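PDB 1GL4: nidogen-1 from Mus musculus, which binds laminin tightly, and also collagen IV and perlecan, as a sulfated glycoprotein of basement membranes. Local coordinates for residues Ile129-Leu143 / His223-Glu235. Sequence-based numbering, arbitrary orientation.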
loop_
_atom_site.group_PDB
_atom_site.type_symbol
_atom_site.label_atom_id
_atom_site.label_comp_id
_atom_site.label_asym_id
_atom_site.label_seq_id
_atom_site.Cartn_x
_atom_site.Cartn_y
_atom_site.Cartn_z
ATOM N N ILE A 129 -0.200 14.736 -5.944
ATOM C CA ILE A 129 -1.132 15.142 -7.000
ATOM C C ILE A 129 -2.596 15.302 -6.562
ATOM O O ILE A 129 -3.248 16.279 -6.931
ATOM C CB ILE A 129 -1.100 14.133 -8.176
ATOM C CG1 ILE A 129 0.288 14.136 -8.826
ATOM C CG2 ILE A 129 -2.180 14.484 -9.209
ATOM C CD1 ILE A 129 0.505 12.982 -9.792
ATOM N N THR A 130 -3.109 14.356 -5.773
ATOM C CA THR A 130 -4.517 14.381 -5.353
ATOM C C THR A 130 -4.839 14.759 -3.906
ATOM O O THR A 130 -5.999 15.032 -3.582
ATOM C CB THR A 130 -5.182 13.008 -5.571
ATOM O OG1 THR A 130 -4.696 12.093 -4.582
ATOM C CG2 THR A 130 -4.849 12.451 -6.957
ATOM N N GLY A 131 -3.841 14.748 -3.030
ATOM C CA GLY A 131 -4.108 15.062 -1.638
ATOM C C GLY A 131 -4.947 13.967 -0.990
ATOM O O GLY A 131 -5.566 14.178 0.057
ATOM N N GLY A 132 -4.976 12.791 -1.609
ATOM C CA GLY A 132 -5.752 11.695 -1.051
ATOM C C GLY A 132 -7.251 11.865 -1.224
ATOM O O GLY A 132 -8.038 11.251 -0.507
ATOM N N GLU A 133 -7.645 12.721 -2.164
ATOM C CA GLU A 133 -9.052 12.958 -2.463
ATOM C C GLU A 133 -9.242 12.574 -3.927
ATOM O O GLU A 133 -8.944 13.364 -4.817
ATOM C CB GLU A 133 -9.402 14.443 -2.270
ATOM C CG GLU A 133 -9.186 14.976 -0.854
ATOM C CD GLU A 133 -9.325 16.495 -0.768
ATOM O OE1 GLU A 133 -8.630 17.216 -1.517
ATOM O OE2 GLU A 133 -10.121 16.973 0.055
ATOM N N PHE A 134 -9.715 11.356 -4.182
ATOM C CA PHE A 134 -9.911 10.906 -5.557
ATOM C C PHE A 134 -10.753 9.642 -5.640
ATOM O O PHE A 134 -11.031 8.998 -4.627
ATOM C CB PHE A 134 -8.548 10.668 -6.244
ATOM C CG PHE A 134 -7.741 9.516 -5.662
ATOM C CD1 PHE A 134 -7.782 8.249 -6.244
ATOM C CD2 PHE A 134 -6.920 9.713 -4.552
ATOM C CE1 PHE A 134 -7.017 7.198 -5.735
ATOM C CE2 PHE A 134 -6.147 8.667 -4.032
ATOM C CZ PHE A 134 -6.194 7.405 -4.624
ATOM N N THR A 135 -11.175 9.311 -6.857
ATOM C CA THR A 135 -11.968 8.110 -7.106
ATOM C C THR A 135 -11.156 7.210 -8.033
ATOM O O THR A 135 -10.550 7.690 -8.994
ATOM C CB THR A 135 -13.298 8.435 -7.818
ATOM O OG1 THR A 135 -14.080 9.315 -7.003
ATOM C CG2 THR A 135 -14.086 7.153 -8.080
ATOM N N ARG A 136 -11.148 5.914 -7.740
ATOM C CA ARG A 136 -10.425 4.937 -8.542
ATOM C C ARG A 136 -11.394 3.888 -9.074
ATOM O O ARG A 136 -12.050 3.197 -8.292
ATOM C CB ARG A 136 -9.353 4.230 -7.701
ATOM C CG ARG A 136 -8.541 3.175 -8.470
ATOM C CD ARG A 136 -7.993 2.069 -7.555
ATOM N NE ARG A 136 -6.955 1.266 -8.208
ATOM C CZ ARG A 136 -6.378 0.196 -7.666
ATOM N NH1 ARG A 136 -6.739 -0.219 -6.456
ATOM N NH2 ARG A 136 -5.413 -0.446 -8.322
ATOM N N GLN A 137 -11.501 3.791 -10.397
ATOM C CA GLN A 137 -12.355 2.786 -11.026
ATOM C C GLN A 137 -11.385 1.804 -11.668
ATOM O O GLN A 137 -10.592 2.202 -12.516
ATOM C CB GLN A 137 -13.222 3.392 -12.137
ATOM C CG GLN A 137 -14.162 4.512 -11.721
ATOM C CD GLN A 137 -14.860 5.137 -12.925
ATOM O OE1 GLN A 137 -15.712 4.507 -13.562
ATOM N NE2 GLN A 137 -14.491 6.378 -13.253
ATOM N N ALA A 138 -11.433 0.534 -11.271
ATOM C CA ALA A 138 -10.530 -0.454 -11.852
ATOM C C ALA A 138 -11.232 -1.743 -12.274
ATOM O O ALA A 138 -12.277 -2.112 -11.732
ATOM C CB ALA A 138 -9.406 -0.776 -10.870
ATOM N N GLU A 139 -10.647 -2.422 -13.257
ATOM C CA GLU A 139 -11.183 -3.684 -13.746
ATOM C C GLU A 139 -10.020 -4.628 -14.000
ATOM O O GLU A 139 -8.938 -4.191 -14.399
ATOM C CB GLU A 139 -11.951 -3.496 -15.056
ATOM C CG GLU A 139 -13.247 -2.722 -14.935
ATOM C CD GLU A 139 -14.029 -2.722 -16.235
ATOM O OE1 GLU A 139 -15.098 -2.080 -16.287
ATOM O OE2 GLU A 139 -13.577 -3.368 -17.204
ATOM N N VAL A 140 -10.238 -5.915 -13.759
ATOM C CA VAL A 140 -9.201 -6.903 -14.007
ATOM C C VAL A 140 -9.789 -8.108 -14.732
ATOM O O VAL A 140 -10.808 -8.669 -14.318
ATOM C CB VAL A 140 -8.513 -7.362 -12.693
ATOM C CG1 VAL A 140 -9.520 -8.005 -11.759
ATOM C CG2 VAL A 140 -7.389 -8.332 -13.008
ATOM N N THR A 141 -9.156 -8.481 -15.838
ATOM C CA THR A 141 -9.585 -9.628 -16.621
ATOM C C THR A 141 -8.506 -10.692 -16.490
ATOM O O THR A 141 -7.323 -10.397 -16.679
ATOM C CB THR A 141 -9.723 -9.282 -18.124
ATOM O OG1 THR A 141 -10.695 -8.244 -18.300
ATOM C CG2 THR A 141 -10.176 -10.510 -18.905
ATOM N N PHE A 142 -8.905 -11.910 -16.132
ATOM C CA PHE A 142 -7.960 -13.020 -16.017
ATOM C C PHE A 142 -8.063 -13.742 -17.359
ATOM O O PHE A 142 -9.090 -14.353 -17.670
ATOM C CB PHE A 142 -8.351 -13.964 -14.872
ATOM C CG PHE A 142 -8.270 -13.336 -13.503
ATOM C CD1 PHE A 142 -9.228 -12.415 -13.083
ATOM C CD2 PHE A 142 -7.236 -13.672 -12.630
ATOM C CE1 PHE A 142 -9.160 -11.836 -11.808
ATOM C CE2 PHE A 142 -7.160 -13.096 -11.352
ATOM C CZ PHE A 142 -8.129 -12.175 -10.945
ATOM N N LEU A 143 -7.006 -13.658 -18.158
ATOM C CA LEU A 143 -7.006 -14.263 -19.485
ATOM C C LEU A 143 -7.309 -15.760 -19.487
ATOM O O LEU A 143 -6.653 -16.541 -18.804
ATOM C CB LEU A 143 -5.666 -13.995 -20.182
ATOM C CG LEU A 143 -5.181 -12.537 -20.181
ATOM C CD1 LEU A 143 -4.044 -12.394 -21.190
ATOM C CD2 LEU A 143 -6.321 -11.591 -20.535
ATOM N N HIS A 223 -0.130 -17.709 -14.592
ATOM C CA HIS A 223 -1.367 -17.234 -15.195
ATOM C C HIS A 223 -1.199 -15.747 -15.488
ATOM O O HIS A 223 -0.333 -15.094 -14.909
ATOM C CB HIS A 223 -2.541 -17.503 -14.249
ATOM C CG HIS A 223 -2.725 -18.957 -13.934
ATOM N ND1 HIS A 223 -3.264 -19.851 -14.836
ATOM C CD2 HIS A 223 -2.355 -19.688 -12.856
ATOM C CE1 HIS A 223 -3.212 -21.071 -14.328
ATOM N NE2 HIS A 223 -2.664 -21.000 -13.128
ATOM N N ILE A 224 -2.017 -15.222 -16.391
ATOM C CA ILE A 224 -1.912 -13.821 -16.794
ATOM C C ILE A 224 -3.199 -13.036 -16.582
ATOM O O ILE A 224 -4.291 -13.568 -16.761
ATOM C CB ILE A 224 -1.578 -13.719 -18.301
ATOM C CG1 ILE A 224 -0.359 -14.576 -18.630
ATOM C CG2 ILE A 224 -1.342 -12.257 -18.695
ATOM C CD1 ILE A 224 -0.189 -14.851 -20.119
ATOM N N TYR A 225 -3.069 -11.771 -16.191
ATOM C CA TYR A 225 -4.240 -10.913 -16.047
ATOM C C TYR A 225 -3.932 -9.493 -16.490
ATOM O O TYR A 225 -2.773 -9.077 -16.520
ATOM C CB TYR A 225 -4.841 -10.941 -14.622
ATOM C CG TYR A 225 -3.952 -10.644 -13.417
ATOM C CD1 TYR A 225 -4.469 -10.773 -12.131
ATOM C CD2 TYR A 225 -2.617 -10.259 -13.547
ATOM C CE1 TYR A 225 -3.696 -10.536 -11.004
ATOM C CE2 TYR A 225 -1.827 -10.015 -12.411
ATOM C CZ TYR A 225 -2.383 -10.159 -11.142
ATOM O OH TYR A 225 -1.633 -9.948 -10.005
ATOM N N GLN A 226 -4.975 -8.769 -16.883
ATOM C CA GLN A 226 -4.817 -7.398 -17.344
ATOM C C GLN A 226 -5.524 -6.426 -16.416
ATOM O O GLN A 226 -6.725 -6.556 -16.166
ATOM C CB GLN A 226 -5.390 -7.229 -18.756
ATOM C CG GLN A 226 -5.193 -5.819 -19.317
ATOM C CD GLN A 226 -5.901 -5.600 -20.645
ATOM O OE1 GLN A 226 -7.131 -5.556 -20.708
ATOM N NE2 GLN A 226 -5.124 -5.464 -21.714
ATOM N N TRP A 227 -4.769 -5.456 -15.912
ATOM C CA TRP A 227 -5.315 -4.433 -15.029
ATOM C C TRP A 227 -5.584 -3.142 -15.805
ATOM O O TRP A 227 -4.739 -2.679 -16.569
ATOM C CB TRP A 227 -4.349 -4.149 -13.876
ATOM C CG TRP A 227 -4.416 -5.191 -12.822
ATOM C CD1 TRP A 227 -3.719 -6.366 -12.778
ATOM C CD2 TRP A 227 -5.312 -5.212 -11.707
ATOM N NE1 TRP A 227 -4.133 -7.121 -11.706
ATOM C CE2 TRP A 227 -5.111 -6.437 -11.032
ATOM C CE3 TRP A 227 -6.271 -4.317 -11.215
ATOM C CZ2 TRP A 227 -5.837 -6.791 -9.887
ATOM C CZ3 TRP A 227 -6.995 -4.669 -10.076
ATOM C CH2 TRP A 227 -6.773 -5.895 -9.428
ATOM N N ARG A 228 -6.770 -2.577 -15.607
ATOM C CA ARG A 228 -7.166 -1.342 -16.282
ATOM C C ARG A 228 -7.749 -0.405 -15.222
ATOM O O ARG A 228 -8.628 -0.809 -14.469
ATOM C CB ARG A 228 -8.227 -1.651 -17.346
ATOM C CG ARG A 228 -7.806 -2.699 -18.382
ATOM C CD ARG A 228 -8.900 -2.936 -19.436
ATOM N NE ARG A 228 -10.105 -3.544 -18.871
ATOM C CZ ARG A 228 -10.220 -4.830 -18.547
ATOM N NH1 ARG A 228 -9.204 -5.668 -18.733
ATOM N NH2 ARG A 228 -11.353 -5.283 -18.029
ATOM N N GLN A 229 -7.273 0.837 -15.151
ATOM C CA GLN A 229 -7.802 1.750 -14.140
ATOM C C GLN A 229 -7.887 3.228 -14.537
ATOM O O GLN A 229 -7.102 3.731 -15.348
ATOM C CB GLN A 229 -7.000 1.597 -12.834
ATOM C CG GLN A 229 -5.537 2.026 -12.915
ATOM C CD GLN A 229 -4.695 1.520 -11.738
ATOM O OE1 GLN A 229 -5.108 1.592 -10.577
ATOM N NE2 GLN A 229 -3.500 1.016 -12.042
ATOM N N THR A 230 -8.868 3.913 -13.960
ATOM C CA THR A 230 -9.084 5.331 -14.215
ATOM C C THR A 230 -9.167 6.035 -12.866
ATOM O O THR A 230 -9.998 5.699 -12.022
ATOM C CB THR A 230 -10.375 5.554 -15.009
ATOM O OG1 THR A 230 -10.238 4.947 -16.302
ATOM C CG2 THR A 230 -10.657 7.048 -15.180
ATOM N N ILE A 231 -8.284 7.004 -12.676
ATOM C CA ILE A 231 -8.195 7.759 -11.435
ATOM C C ILE A 231 -8.626 9.212 -11.671
ATOM O O ILE A 231 -7.998 9.929 -12.445
ATOM C CB ILE A 231 -6.740 7.691 -10.908
ATOM C CG1 ILE A 231 -6.408 6.232 -10.557
ATOM C CG2 ILE A 231 -6.553 8.608 -9.696
ATOM C CD1 ILE A 231 -4.944 5.967 -10.259
ATOM N N THR A 232 -9.698 9.633 -10.999
ATOM C CA THR A 232 -10.228 10.992 -11.155
ATOM C C THR A 232 -10.118 11.833 -9.883
ATOM O O THR A 232 -10.277 11.331 -8.773
ATOM C CB THR A 232 -11.701 10.961 -11.607
ATOM O OG1 THR A 232 -12.463 10.147 -10.705
ATOM C CG2 THR A 232 -11.807 10.386 -13.015
ATOM N N PHE A 233 -9.863 13.123 -10.055
ATOM C CA PHE A 233 -9.687 14.024 -8.921
ATOM C C PHE A 233 -9.847 15.486 -9.346
ATOM O O PHE A 233 -10.040 15.777 -10.527
ATOM C CB PHE A 233 -8.290 13.803 -8.329
ATOM C CG PHE A 233 -7.184 13.861 -9.352
ATOM C CD1 PHE A 233 -6.510 15.054 -9.608
ATOM C CD2 PHE A 233 -6.830 12.725 -10.076
ATOM C CE1 PHE A 233 -5.500 15.114 -10.570
ATOM C CE2 PHE A 233 -5.819 12.773 -11.045
ATOM C CZ PHE A 233 -5.154 13.966 -11.294
ATOM N N GLN A 234 -9.762 16.398 -8.380
ATOM C CA GLN A 234 -9.888 17.828 -8.653
ATOM C C GLN A 234 -8.568 18.567 -8.443
ATOM O O GLN A 234 -7.824 18.260 -7.518
ATOM C CB GLN A 234 -10.950 18.452 -7.741
ATOM C CG GLN A 234 -12.356 17.922 -7.958
ATOM C CD GLN A 234 -12.937 18.348 -9.293
ATOM O OE1 GLN A 234 -13.044 19.544 -9.585
ATOM N NE2 GLN A 234 -13.321 17.374 -10.111
ATOM N N GLU A 235 -8.287 19.535 -9.311
ATOM C CA GLU A 235 -7.077 20.350 -9.212
ATOM C C GLU A 235 -7.521 21.812 -9.203
ATOM O O GLU A 235 -8.492 22.171 -9.870
ATOM C CB GLU A 235 -6.151 20.102 -10.406
ATOM C CG GLU A 235 -5.730 18.646 -10.589
ATOM C CD GLU A 235 -4.792 18.455 -11.769
ATOM O OE1 GLU A 235 -3.559 18.569 -11.589
ATOM O OE2 GLU A 235 -5.292 18.206 -12.886
HETATM O O HOH W 1 -5.472 17.933 -6.196
HETATM O O HOH W 2 -2.358 18.331 -8.749
HETATM O O HOH W 3 -10.804 15.721 -5.629
HETATM O O HOH W 4 -12.394 7.285 -11.581
HETATM O O HOH W 5 -3.657 -16.828 -17.985
#
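V140 sits over one face of the W227 indole, its CB 3.7 Å from the centroid of the six-membered ring and almost on the ring normal, a CH-pi contact for which a compact branched residue is well suited. With CG2 anti to the backbone N, the same valine also reaches the Y225 ring, where CD1 lies 3.9 Å from V140 CG2. Further along this buried face, Q229 OE1 accepts from both R136 NE (3.0 Å) and R136 NH2, lying in the guanidinium plane; the long arginine also reaches the backbone O of P107, and Q229 NE2 binds S201, so the buried polar groups find partners. These are neighbouring antiparallel strands, 133-142 and 221-232, in the wall of the nidogen G2 beta-barrel, with R136 and W227 packing against helix 107-115, which runs inside it. The other face is looser and wetter: a water links Q137 NE2, T230 O and T232 OG1. Here R228, long, planar and rich in donors, bends at chi3 (-66°), bringing NH1 and NH2 end-on to T141 OG1; NH1 also donates to Q226 OE1, and NH2 forms a salt bridge to E139 OE2 (3.0 Å), which also meets K148. A leucine here would probably leave T141 OG1 and Q226 OE1 without these donors and E139 without one charged partner.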